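Local coordinates for protein pectate lyase (Bacillus, PDB 3VMW) that probably cleaves pectate (polygalacturonate) by elimination, as a secreted polysaccharide lyase of family 1 with a right-handed parallel beta-helix fold, at residues K177-G182 / R207-R212. Residues are numbered along the deposited sequence; the frame is centred on the assembly and turned at random.
With ADA (alpha-D-galactopyranuronic acid), chain B; SO4 (sulfate ion), chain C.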
loop_
_atom_site.group_PDB
_atom_site.type_symbol
_atom_site.label_atom_id
_atom_site.label_comp_id
_atom_site.label_asym_id
_atom_site.label_seq_id
_atom_site.Cartn_x
_atom_site.Cartn_y
_atom_site.Cartn_z
ATOM N N LYS A 177 3.608 -10.179 6.774
ATOM C CA LYS A 177 2.370 -10.083 6.003
ATOM C C LYS A 177 2.262 -8.706 5.363
ATOM O O LYS A 177 1.700 -7.791 5.951
ATOM C CB LYS A 177 1.159 -10.302 6.920
ATOM C CG LYS A 177 1.200 -11.686 7.591
ATOM C CD LYS A 177 -0.078 -11.942 8.393
ATOM C CE LYS A 177 -0.284 -10.885 9.492
ATOM N NZ LYS A 177 -1.520 -11.224 10.272
ATOM N N THR A 178 2.785 -8.565 4.148
ATOM C CA THR A 178 3.112 -7.234 3.649
ATOM C C THR A 178 1.879 -6.374 3.296
ATOM O O THR A 178 1.712 -5.276 3.826
ATOM C CB THR A 178 4.085 -7.282 2.464
ATOM O OG1 THR A 178 5.080 -8.305 2.692
ATOM C CG2 THR A 178 4.781 -5.908 2.287
ATOM N N MET A 179 1.039 -6.862 2.393
ATOM C CA MET A 179 0.002 -6.015 1.811
ATOM C C MET A 179 -1.222 -6.846 1.502
ATOM O O MET A 179 -1.127 -7.887 0.841
ATOM C CB MET A 179 0.475 -5.401 0.495
ATOM C CG MET A 179 1.631 -4.425 0.659
ATOM S SD MET A 179 1.998 -3.534 -0.873
ATOM C CE MET A 179 2.189 -4.883 -2.077
ATOM N N LEU A 180 -2.376 -6.353 1.925
ATOM C CA LEU A 180 -3.616 -7.063 1.681
ATOM C C LEU A 180 -4.530 -6.183 0.840
ATOM O O LEU A 180 -4.513 -4.940 0.963
ATOM C CB LEU A 180 -4.227 -7.344 3.059
ATOM C CG LEU A 180 -5.614 -7.931 3.091
ATOM C CD1 LEU A 180 -5.644 -9.190 3.982
ATOM C CD2 LEU A 180 -6.546 -6.865 3.585
ATOM N N VAL A 181 -5.303 -6.802 -0.047
ATOM C CA VAL A 181 -6.360 -6.104 -0.773
ATOM C C VAL A 181 -7.620 -6.947 -0.623
ATOM O O VAL A 181 -7.785 -7.916 -1.365
ATOM C CB VAL A 181 -6.029 -5.932 -2.301
ATOM C CG1 VAL A 181 -7.173 -5.203 -3.012
ATOM C CG2 VAL A 181 -4.707 -5.150 -2.486
ATOM N N GLY A 182 -8.492 -6.605 0.340
ATOM C CA GLY A 182 -9.689 -7.417 0.597
ATOM C C GLY A 182 -9.349 -8.344 1.751
ATOM O O GLY A 182 -8.451 -9.166 1.619
ATOM N N ARG A 207 2.367 -11.929 0.846
ATOM C CA ARG A 207 1.376 -10.902 0.569
ATOM C C ARG A 207 1.938 -9.708 -0.166
ATOM O O ARG A 207 1.968 -8.595 0.383
ATOM C CB ARG A 207 0.679 -10.434 1.869
ATOM C CG ARG A 207 -0.035 -11.570 2.583
ATOM C CD ARG A 207 -0.902 -10.984 3.741
ATOM N NE ARG A 207 -1.636 -12.032 4.433
ATOM C CZ ARG A 207 -2.505 -11.785 5.410
ATOM N NH1 ARG A 207 -2.693 -10.531 5.802
ATOM N NH2 ARG A 207 -3.174 -12.776 5.984
ATOM N N VAL A 208 2.348 -9.909 -1.416
ATOM C CA VAL A 208 2.943 -8.783 -2.124
ATOM C C VAL A 208 2.304 -8.542 -3.480
ATOM O O VAL A 208 2.968 -8.647 -4.498
ATOM C CB VAL A 208 4.454 -8.989 -2.284
ATOM C CG1 VAL A 208 5.178 -7.601 -2.464
ATOM C CG2 VAL A 208 5.017 -9.711 -1.038
ATOM N N PRO A 209 1.004 -8.240 -3.496
ATOM C CA PRO A 209 0.088 -8.227 -2.350
ATOM C C PRO A 209 -0.708 -9.528 -2.337
ATOM O O PRO A 209 -0.649 -10.330 -3.298
ATOM C CB PRO A 209 -0.932 -7.116 -2.727
ATOM C CG PRO A 209 -0.573 -6.682 -4.197
ATOM C CD PRO A 209 0.311 -7.834 -4.730
ATOM N N LEU A 210 -1.484 -9.709 -1.266
ATOM C CA LEU A 210 -2.576 -10.678 -1.275
ATOM C C LEU A 210 -3.790 -9.965 -1.882
ATOM O O LEU A 210 -4.309 -9.005 -1.290
ATOM C CB LEU A 210 -2.888 -11.085 0.150
ATOM C CG LEU A 210 -3.917 -12.221 0.421
ATOM C CD1 LEU A 210 -3.995 -12.523 1.931
ATOM C CD2 LEU A 210 -5.273 -11.809 -0.053
ATOM N N ILE A 211 -4.257 -10.419 -3.043
ATOM C CA ILE A 211 -5.340 -9.718 -3.715
ATOM C C ILE A 211 -6.587 -10.605 -3.802
ATOM O O ILE A 211 -6.534 -11.669 -4.399
ATOM C CB ILE A 211 -4.982 -9.302 -5.178
ATOM C CG1 ILE A 211 -3.617 -8.605 -5.268
ATOM C CG2 ILE A 211 -6.079 -8.391 -5.757
ATOM C CD1 ILE A 211 -3.116 -8.589 -6.739
ATOM N N ARG A 212 -7.701 -10.148 -3.228
ATOM C CA ARG A 212 -9.008 -10.786 -3.442
ATOM C C ARG A 212 -9.876 -9.859 -4.297
ATOM O O ARG A 212 -9.931 -8.652 -4.031
ATOM C CB ARG A 212 -9.721 -10.998 -2.102
ATOM C CG ARG A 212 -9.017 -11.931 -1.096
ATOM C CD ARG A 212 -9.904 -11.998 0.165
ATOM N NE ARG A 212 -9.593 -13.096 1.080
ATOM C CZ ARG A 212 -8.716 -13.046 2.070
ATOM N NH1 ARG A 212 -8.009 -11.940 2.295
ATOM N NH2 ARG A 212 -8.564 -14.114 2.856
HETATM C C1 ADA B . -1.718 -16.076 6.453
HETATM C C2 ADA B . -2.565 -15.820 7.692
HETATM C C3 ADA B . -3.829 -16.611 7.660
HETATM C C4 ADA B . -4.604 -16.442 6.455
HETATM C C5 ADA B . -3.744 -16.665 5.214
HETATM C C6 ADA B . -4.387 -16.388 3.937
HETATM O O2 ADA B . -1.774 -16.211 8.772
HETATM O O3 ADA B . -4.633 -16.205 8.802
HETATM O O4 ADA B . -5.087 -15.097 6.433
HETATM O O5 ADA B . -2.467 -15.902 5.272
HETATM O O6B ADA B . -5.532 -16.850 3.692
HETATM O O6A ADA B . -3.764 -15.747 3.027
HETATM S S SO4 C . -4.927 -10.509 8.815
HETATM O O1 SO4 C . -6.126 -11.172 8.306
HETATM O O2 SO4 C . -3.807 -11.437 8.691
HETATM O O3 SO4 C . -4.684 -9.281 8.057
HETATM O O4 SO4 C . -5.074 -10.112 10.217
HETATM O O HOH W 1 -1.122 -7.817 5.156
#
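R207 and K177 both turn CG to the side of the backbone N (chi1 -60° in each), and their side chains run side by side in the same direction. R207 is extended from CG to NE. K177 CD lies over the centre of one guanidinium face, 3.8 Å from R207 CZ. The bend at chi3 beyond it turns CE and NZ toward a sulfate, probably from the crystallisation liquor. K177 NZ donates to SO4 O2 at 2.8 Å, and R207 NH2 donates to the same oxygen at 3.1 Å. R207 NH2 also gives a nearly straight bond to O5 of the galacturonate, at 3.3 Å. A water links R207 NH1 to the K177 carbonyl.

Behind this polar end, two parallel strands of neighbouring coils of the beta-helix run together. L180 pairs with L210, and V181 with I211. Bonds L210 N to M179 O, V181 N to L210 O and R212 N to V181 O tie them. Earlier in the pairing, M179 N makes a weak bond to R207 O. L180 and L210 lie on the ligand side, where L210 CD1 is 3.4 Å from ADA O6A. On the other face, M179 CE packs on P209 CB at 3.9 Å, and V181 meets I211; Y196 adds to this apolar interior. At the far end, R212 NH1 donates to G182 O at 2.9 Å, tilted from the carbonyl plane, while its NE pairs with D185.

Galacturonate bound at R207 places the contact in the substrate cleft of a family 1 pectate lyase. K177 also forms salt bridges with D150 and D153, which hold its NZ beside the sulfate. A sulfate at K177 and R207 and a galacturonate at R207 are consistent with a site for an anionic sugar chain.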